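Polysaccharide Lyase Family 6 (PDB 6QPS) cleaves alginate as a polysaccharide lyase of family 6 specific for mannuronic acid, and carries a bound calcium ion. Local coordinates at residues S223-S227 and K249-N253; N234-R238 and N459-I463; I283-L287 and K308-S312. All blocks are in the same frame, centred on the assembly; numbering follows the deposited sequence. Where two conformers were deposited one is given.

Contact 1: S223-S227 and K249-N253. With ACT (acetate ion), chain D.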
loop_
_atom_site.group_PDB
_atom_site.type_symbol
_atom_site.label_atom_id
_atom_site.label_comp_id
_atom_site.label_asym_id
_atom_site.label_seq_id
_atom_site.Cartn_x
_atom_site.Cartn_y
_atom_site.Cartn_z
ATOM N N SER A 223 -8.217 -10.085 -10.221
ATOM C CA SER A 223 -7.684 -10.524 -8.938
ATOM C C SER A 223 -7.170 -11.960 -8.935
ATOM O O SER A 223 -6.422 -12.327 -8.014
ATOM C CB SER A 223 -8.737 -10.361 -7.837
ATOM O OG SER A 223 -9.890 -11.154 -8.091
ATOM N N GLN A 224 -7.565 -12.781 -9.903
ATOM C CA GLN A 224 -7.064 -14.150 -9.985
ATOM C C GLN A 224 -5.733 -14.241 -10.707
ATOM O O GLN A 224 -5.188 -15.341 -10.837
ATOM C CB GLN A 224 -8.105 -15.073 -10.624
ATOM C CG GLN A 224 -9.492 -14.956 -9.966
ATOM C CD GLN A 224 -9.468 -15.216 -8.475
ATOM O OE1 GLN A 224 -9.291 -16.349 -8.016
ATOM N NE2 GLN A 224 -9.666 -14.162 -7.705
ATOM N N LEU A 225 -5.180 -13.117 -11.129
ATOM C CA LEU A 225 -3.946 -13.101 -11.901
ATOM C C LEU A 225 -2.732 -12.815 -11.022
ATOM O O LEU A 225 -2.808 -12.093 -10.024
ATOM C CB LEU A 225 -4.019 -12.024 -12.986
ATOM C CG LEU A 225 -5.201 -12.141 -13.939
ATOM C CD1 LEU A 225 -5.260 -10.911 -14.858
ATOM C CD2 LEU A 225 -5.126 -13.437 -14.739
ATOM N N GLU A 226 -1.583 -13.354 -11.437
ATOM C CA GLU A 226 -0.323 -13.121 -10.731
ATOM C C GLU A 226 0.214 -11.733 -11.048
ATOM O O GLU A 226 0.388 -11.376 -12.220
ATOM C CB GLU A 226 0.708 -14.197 -11.116
ATOM C CG GLU A 226 2.077 -14.050 -10.440
ATOM C CD GLU A 226 3.047 -15.228 -10.634
ATOM O OE1 GLU A 226 2.650 -16.235 -11.247
ATOM O OE2 GLU A 226 4.203 -15.114 -10.165
ATOM N N SER A 227 0.480 -10.962 -9.992
ATOM C CA SER A 227 1.006 -9.610 -10.074
ATOM C C SER A 227 2.476 -9.528 -9.686
ATOM O O SER A 227 3.279 -8.944 -10.419
ATOM C CB SER A 227 0.145 -8.712 -9.169
ATOM O OG SER A 227 0.574 -7.357 -9.199
ATOM N N LYS A 249 -5.525 -6.890 -4.265
ATOM C CA LYS A 249 -6.564 -7.487 -5.097
ATOM C C LYS A 249 -5.949 -8.244 -6.281
ATOM O O LYS A 249 -6.373 -8.091 -7.433
ATOM C CB LYS A 249 -7.558 -6.414 -5.573
ATOM C CG LYS A 249 -8.429 -5.846 -4.440
ATOM C CD LYS A 249 -9.424 -4.805 -4.955
ATOM C CE LYS A 249 -10.561 -4.588 -3.973
ATOM N NZ LYS A 249 -11.530 -3.543 -4.432
ATOM N N SER A 250 -4.936 -9.074 -6.003
ATOM C CA SER A 250 -4.242 -9.879 -7.010
ATOM C C SER A 250 -3.323 -10.846 -6.258
ATOM O O SER A 250 -3.321 -10.882 -5.021
ATOM C CB SER A 250 -3.510 -9.017 -8.037
ATOM O OG SER A 250 -2.569 -8.174 -7.385
ATOM N N CYS A 251 -2.591 -11.675 -7.009
ATOM C CA CYS A 251 -1.887 -12.819 -6.443
ATOM C C CYS A 251 -0.374 -12.643 -6.361
ATOM O O CYS A 251 0.250 -11.969 -7.190
ATOM C CB CYS A 251 -2.192 -14.099 -7.245
ATOM S SG CYS A 251 -3.932 -14.560 -7.414
ATOM N N HIS A 252 0.217 -13.305 -5.360
ATOM C CA HIS A 252 1.668 -13.476 -5.248
ATOM C C HIS A 252 2.421 -12.166 -5.003
ATOM O O HIS A 252 3.600 -12.055 -5.340
ATOM C CB HIS A 252 2.265 -14.224 -6.443
ATOM C CG HIS A 252 1.699 -15.581 -6.686
ATOM N ND1 HIS A 252 2.031 -16.673 -5.908
ATOM C CD2 HIS A 252 0.857 -16.043 -7.643
ATOM C CE1 HIS A 252 1.423 -17.745 -6.386
ATOM N NE2 HIS A 252 0.706 -17.393 -7.437
ATOM N N ASN A 253 1.777 -11.175 -4.387
ATOM C CA ASN A 253 2.451 -9.942 -4.017
ATOM C C ASN A 253 3.224 -10.140 -2.714
ATOM O O ASN A 253 2.959 -11.061 -1.934
ATOM C CB ASN A 253 1.417 -8.823 -3.872
ATOM C CG ASN A 253 0.634 -8.630 -5.163
ATOM O OD1 ASN A 253 1.195 -8.185 -6.171
ATOM N ND2 ASN A 253 -0.650 -8.960 -5.154
HETATM C C ACT D . -12.639 -3.341 -7.944
HETATM O O ACT D . -11.803 -3.898 -7.241
HETATM O OXT ACT D . -13.353 -3.824 -8.857
HETATM C CH3 ACT D . -12.898 -1.872 -7.625
#

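Contact 2: N234-R238 and N459-I463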
loop_
_atom_site.group_PDB
_atom_site.type_symbol
_atom_site.label_atom_id
_atom_site.label_comp_id
_atom_site.label_asym_id
_atom_site.label_seq_id
_atom_site.Cartn_x
_atom_site.Cartn_y
_atom_site.Cartn_z
ATOM N N ASN A 234 8.257 0.996 3.248
ATOM C CA ASN A 234 7.527 2.253 3.145
ATOM C C ASN A 234 6.904 2.630 4.487
ATOM O O ASN A 234 6.623 1.769 5.328
ATOM C CB ASN A 234 6.377 2.162 2.133
ATOM C CG ASN A 234 6.828 1.747 0.738
ATOM O OD1 ASN A 234 7.333 2.558 -0.050
ATOM N ND2 ASN A 234 6.604 0.474 0.397
ATOM N N VAL A 235 6.683 3.941 4.672
ATOM C CA VAL A 235 5.957 4.484 5.826
ATOM C C VAL A 235 4.580 4.960 5.381
ATOM O O VAL A 235 4.451 5.634 4.350
ATOM C CB VAL A 235 6.714 5.651 6.479
ATOM C CG1 VAL A 235 5.912 6.255 7.618
ATOM C CG2 VAL A 235 8.040 5.198 7.005
ATOM N N PHE A 236 3.558 4.591 6.160
ATOM C CA PHE A 236 2.182 5.078 6.020
ATOM C C PHE A 236 1.871 5.860 7.294
ATOM O O PHE A 236 1.801 5.282 8.383
ATOM C CB PHE A 236 1.215 3.912 5.801
ATOM C CG PHE A 236 1.526 3.134 4.546
ATOM C CD1 PHE A 236 2.510 2.161 4.553
ATOM C CD2 PHE A 236 0.880 3.412 3.368
ATOM C CE1 PHE A 236 2.831 1.474 3.395
ATOM C CE2 PHE A 236 1.202 2.720 2.203
ATOM C CZ PHE A 236 2.186 1.769 2.221
ATOM N N PHE A 237 1.698 7.174 7.173
ATOM C CA PHE A 237 1.578 8.105 8.311
ATOM C C PHE A 237 0.228 8.810 8.239
ATOM O O PHE A 237 -0.016 9.612 7.328
ATOM C CB PHE A 237 2.735 9.106 8.218
ATOM C CG PHE A 237 2.702 10.260 9.203
ATOM C CD1 PHE A 237 2.205 11.501 8.833
ATOM C CD2 PHE A 237 3.259 10.120 10.464
ATOM C CE1 PHE A 237 2.228 12.585 9.723
ATOM C CE2 PHE A 237 3.275 11.198 11.364
ATOM C CZ PHE A 237 2.760 12.412 11.001
ATOM N N ARG A 238 -0.654 8.495 9.184
ATOM C CA ARG A 238 -1.963 9.146 9.251
ATOM C C ARG A 238 -2.738 8.953 7.951
ATOM O O ARG A 238 -3.499 9.832 7.517
ATOM C CB ARG A 238 -1.816 10.614 9.671
ATOM C CG ARG A 238 -1.215 10.692 11.069
ATOM C CD ARG A 238 -0.992 12.102 11.497
ATOM N NE ARG A 238 -0.528 12.134 12.883
ATOM C CZ ARG A 238 -0.060 13.212 13.502
ATOM N NH1 ARG A 238 0.033 14.370 12.850
ATOM N NH2 ARG A 238 0.316 13.117 14.778
ATOM N N ASN A 459 7.623 15.218 9.344
ATOM C CA ASN A 459 6.795 14.052 9.669
ATOM C C ASN A 459 7.648 12.892 10.201
ATOM O O ASN A 459 7.222 12.153 11.101
ATOM C CB ASN A 459 6.016 13.520 8.447
ATOM C CG ASN A 459 4.919 14.449 7.925
ATOM O OD1 ASN A 459 4.378 14.207 6.822
ATOM N ND2 ASN A 459 4.571 15.474 8.682
ATOM N N VAL A 460 8.836 12.690 9.629
ATOM C CA VAL A 460 9.754 11.663 10.127
ATOM C C VAL A 460 10.190 11.995 11.544
ATOM O O VAL A 460 10.232 11.119 12.417
ATOM C CB VAL A 460 10.959 11.505 9.178
ATOM C CG1 VAL A 460 12.111 10.747 9.873
ATOM C CG2 VAL A 460 10.538 10.807 7.873
ATOM N N ASN A 461 10.500 13.269 11.807
ATOM C CA ASN A 461 10.883 13.666 13.160
ATOM C C ASN A 461 9.742 13.450 14.151
ATOM O O ASN A 461 9.975 13.075 15.307
ATOM C CB ASN A 461 11.309 15.128 13.189
ATOM C CG ASN A 461 11.680 15.584 14.580
ATOM O OD1 ASN A 461 10.959 16.366 15.215
ATOM N ND2 ASN A 461 12.785 15.076 15.082
ATOM N N HIS A 462 8.493 13.655 13.706
ATOM C CA HIS A 462 7.356 13.365 14.573
ATOM C C HIS A 462 7.337 11.895 14.988
ATOM O O HIS A 462 7.201 11.574 16.175
ATOM C CB HIS A 462 6.022 13.742 13.930
ATOM C CG HIS A 462 4.881 13.565 14.882
ATOM N ND1 HIS A 462 4.427 14.577 15.697
ATOM C CD2 HIS A 462 4.175 12.462 15.222
ATOM C CE1 HIS A 462 3.475 14.108 16.487
ATOM N NE2 HIS A 462 3.286 12.833 16.200
ATOM N N ILE A 463 7.454 10.982 14.021
ATOM C CA ILE A 463 7.471 9.554 14.355
ATOM C C ILE A 463 8.623 9.269 15.313
ATOM O O ILE A 463 8.450 8.616 16.348
ATOM C CB ILE A 463 7.575 8.687 13.085
ATOM C CG1 ILE A 463 6.338 8.851 12.199
ATOM C CG2 ILE A 463 7.764 7.213 13.458
ATOM C CD1 ILE A 463 6.464 8.194 10.800
#

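Contact 3: I283-L287 and K308-S312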
loop_
_atom_site.group_PDB
_atom_site.type_symbol
_atom_site.label_atom_id
_atom_site.label_comp_id
_atom_site.label_asym_id
_atom_site.label_seq_id
_atom_site.Cartn_x
_atom_site.Cartn_y
_atom_site.Cartn_z
ATOM N N ILE A 283 1.776 0.777 14.448
ATOM C CA ILE A 283 1.804 1.558 15.689
ATOM C C ILE A 283 0.541 2.422 15.699
ATOM O O ILE A 283 0.515 3.493 15.091
ATOM C CB ILE A 283 3.073 2.416 15.781
ATOM C CG1 ILE A 283 4.339 1.549 15.664
ATOM C CG2 ILE A 283 3.075 3.275 17.066
ATOM C CD1 ILE A 283 4.613 0.610 16.815
ATOM N N GLY A 284 -0.516 1.969 16.366
ATOM C CA GLY A 284 -1.798 2.638 16.219
ATOM C C GLY A 284 -2.070 3.764 17.201
ATOM O O GLY A 284 -2.942 4.592 16.954
ATOM N N HIS A 285 -1.370 3.795 18.335
ATOM C CA HIS A 285 -1.625 4.789 19.386
ATOM C C HIS A 285 -3.091 4.797 19.829
ATOM O O HIS A 285 -3.607 5.820 20.323
ATOM C CB HIS A 285 -1.149 6.205 19.006
ATOM C CG HIS A 285 0.335 6.382 19.129
ATOM N ND1 HIS A 285 1.032 7.339 18.422
ATOM C CD2 HIS A 285 1.250 5.734 19.890
ATOM C CE1 HIS A 285 2.319 7.245 18.718
ATOM N NE2 HIS A 285 2.472 6.304 19.631
ATOM N N ASN A 286 -3.754 3.649 19.688
ATOM C CA ASN A 286 -5.150 3.473 20.125
ATOM C C ASN A 286 -6.117 4.437 19.438
ATOM O O ASN A 286 -7.186 4.745 19.970
ATOM C CB ASN A 286 -5.300 3.576 21.651
ATOM C CG ASN A 286 -4.589 2.452 22.380
ATOM O OD1 ASN A 286 -4.786 1.281 22.066
ATOM N ND2 ASN A 286 -3.724 2.804 23.324
ATOM N N LEU A 287 -5.790 4.889 18.242
ATOM C CA LEU A 287 -6.627 5.860 17.537
ATOM C C LEU A 287 -7.758 5.191 16.757
ATOM O O LEU A 287 -7.674 4.033 16.345
ATOM C CB LEU A 287 -5.769 6.702 16.593
ATOM C CG LEU A 287 -4.707 7.583 17.254
ATOM C CD1 LEU A 287 -3.977 8.365 16.172
ATOM C CD2 LEU A 287 -5.322 8.531 18.303
ATOM N N LYS A 308 0.517 -3.207 17.141
ATOM C CA LYS A 308 0.406 -2.579 18.456
ATOM C C LYS A 308 -0.689 -1.517 18.522
ATOM O O LYS A 308 -0.719 -0.586 17.714
ATOM C CB LYS A 308 1.762 -1.935 18.845
ATOM C CG LYS A 308 1.797 -1.275 20.215
ATOM C CD LYS A 308 3.093 -0.507 20.487
ATOM C CE LYS A 308 3.189 -0.096 21.944
ATOM N NZ LYS A 308 4.321 0.855 22.169
ATOM N N ASP A 309 -1.513 -1.600 19.577
ATOM C CA ASP A 309 -2.457 -0.548 19.947
ATOM C C ASP A 309 -3.350 -0.128 18.779
ATOM O O ASP A 309 -3.586 1.065 18.569
ATOM C CB ASP A 309 -1.739 0.692 20.496
ATOM C CG ASP A 309 -1.008 0.449 21.806
ATOM O OD1 ASP A 309 -1.336 -0.513 22.553
ATOM O OD2 ASP A 309 -0.093 1.261 22.104
ATOM N N VAL A 310 -3.859 -1.098 18.010
ATOM C CA VAL A 310 -4.853 -0.796 16.974
ATOM C C VAL A 310 -6.234 -1.108 17.534
ATOM O O VAL A 310 -6.401 -2.072 18.283
ATOM C CB VAL A 310 -4.597 -1.537 15.645
ATOM C CG1 VAL A 310 -3.249 -1.112 15.071
ATOM C CG2 VAL A 310 -4.651 -3.051 15.798
ATOM N N ARG A 311 -7.236 -0.313 17.159
ATOM C CA ARG A 311 -8.521 -0.382 17.842
ATOM C C ARG A 311 -9.641 -1.075 17.078
ATOM O O ARG A 311 -10.625 -1.480 17.712
ATOM C CB ARG A 311 -8.969 1.015 18.275
ATOM C CG ARG A 311 -8.111 1.545 19.421
ATOM C CD ARG A 311 -8.532 1.029 20.807
ATOM N NE ARG A 311 -8.572 -0.431 20.922
ATOM C CZ ARG A 311 -7.506 -1.218 21.088
ATOM N NH1 ARG A 311 -6.283 -0.720 21.163
ATOM N NH2 ARG A 311 -7.665 -2.529 21.169
ATOM N N SER A 312 -9.521 -1.248 15.763
ATOM C CA SER A 312 -10.564 -1.939 15.011
ATOM C C SER A 312 -10.413 -3.455 15.046
ATOM O O SER A 312 -11.339 -4.164 15.449
ATOM C CB SER A 312 -10.604 -1.420 13.574
ATOM O OG SER A 312 -11.536 -2.154 12.795
HETATM O O HOH W 1 0.928 2.475 19.755
HETATM O O HOH W 2 -2.276 1.091 25.312
#

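Contact 1: S223-S227 and K249-N253
L225 and C251 join the two loops through their backbones: C251 N donates to L225 O at 3.1 Å, and S227 N to C251 O at 3.0 Å, the latter nearly straight with 170° at the hydrogen. This pair makes a single bridge between E226 and C251, where loops of successive turns of the parallel beta-helix stack, one following strand 215-218 and the other strand 244-249. Nearer the calcium side the backbones approach through C-H groups, S223 CA lying 3.1 Å from K249 O. C251 turns SG back beside its own backbone N (chi1 -57°), which lays the sulfur against S223 O at 3.4 Å. S250 OG accepts from N253 ND2, in the plane of that amide, and also has I217 O as a partner. This bond sets the N253 amide beside S227. N253 OD1 accepts from T229 N, and the S227 hydroxyl, which also bonds T229 OG1 and N192 ND2, meets it only weakly if at all. The extended E226 chain crosses the H252 ring, carboxylate and imidazole planes 47° apart; the H252 ring also meets that of Y274. K249 runs the other way, its side chain about 5 Å from those of the calcium ligands E213 and E244, and K249 NZ donates at 2.8 Å to atom O of an acetate ion, probably from the crystallisation liquor, that S220 OG also binds.

Contact 2: N234-R238 and N459-I463
F237 and N459 form the centre of this contact, where the C-terminal helix 454-465 lies across strand 230-237 of the parallel beta-helix. The N459 amide is stacked on the phenyl ring with planes 22° apart, N459 CG standing 3.7 Å from F237 CE1, while N459 CB adds a CH-pi contact over the same face, 4.3 Å from the ring centroid. The I463 and F237 side chains run past each other in opposite directions, I463 CD1 3.8 Å from F237 CD2, and the same methyl meets V235 CG1 tip to tip, also at 3.8 Å. At the ring edge, near its plane, H462 CD2 approaches F237 CE2.

The phenyl ring owes its reach to a side chain with CG anti to the backbone N (chi1 173°), directed from the strand at the helix. R238 CG lies over the centre of the opposite face, and F237 CZ lies over the rim of the guanidinium face. R238 NH2 then comes within 3.3 Å of H462 NE2, at an angle too poor for a hydrogen bond, whereas R238 NE is held by a salt bridge to E262.

Farther out, Y170 OH binds N459 OD1, which would favour the stacked orientation. I441 and I445 of helix 433-445 pack on I463, C444 of that helix touches V235, and F200 meets F237 on the neighbouring strand. The axes of strand 235-237 and helix 459-463 cross at 87°, 10.7 Å apart. The helix is thus seated by shape, dispersion and amide-on-ring stacking, while bonds from E262 and Y170 orient R238 and N459 from outside.

Contact 3: I283-L287 and K308-S312
G284 and K308 make the first of two backbone bonds between neighbouring turns of the parallel beta-helix, at the point where strands 276-283 and 301-308 give way to loops and I283 pairs with K308 in a parallel bridge. G284 N donates to K308 O at 2.9 Å, and N286 N to D309 O at 2.8 Å, the second lying in the carbonyl plane. A type I' turn spans G284 to L287, closed by L287 N on G284 O. G284 CA lies 3.3 Å from D309 O in a C-H...O contact.

Among side-chain polar contacts, R311 NH1 approaches N286 OD1 at 2.7 Å in one of the two conformers of the arginine. The 125° angle makes this a weak bond, and its reliance on one conformer makes it doubtful; there the oxygen meets the guanidinium at its edge.

Water extends the network: one molecule takes the H285 N-H and donates to D309 OD2 at 2.8 Å, and another links N286 ND2, at 3.0 Å, weakly to D309 OD1, which N354 ND2 also binds.

Apolar contact is slight: I283 CD1 lies 4.1 Å from CD of the extended K308 chain, whose NZ goes on to a salt bridge with E437. H285 ND1 bonds E262, and H285 NE2 the carbonyl of the C-terminal residue R467. With water and weak side-chain bonds around them, the loops are held chiefly by main-chain hydrogen bonds, while the charged ends of K308 and D309 are tied to other parts of the chain.

How the contacts relate
All three contacts are partly buried. Contacts 1 and 3 are of one kind, each joining loops of successive turns of the beta-helix through two backbone hydrogen bonds, but their centres lie 29 Å apart. Contact 1 has buried serine, cysteine and asparagine side chains and lies beside the calcium site; contact 3 is more open, with N286 and L287 exposed and waters bridging its polar groups. Contact 2 differs in kind: it lays a helix on strand 230-237, into which loop 223-227 of contact 1 leads, and relies on ring and methyl packing. Contacts 2 and 3 come within about 6 Å at their nearest atoms, and E262 serves both, binding R238 and H285.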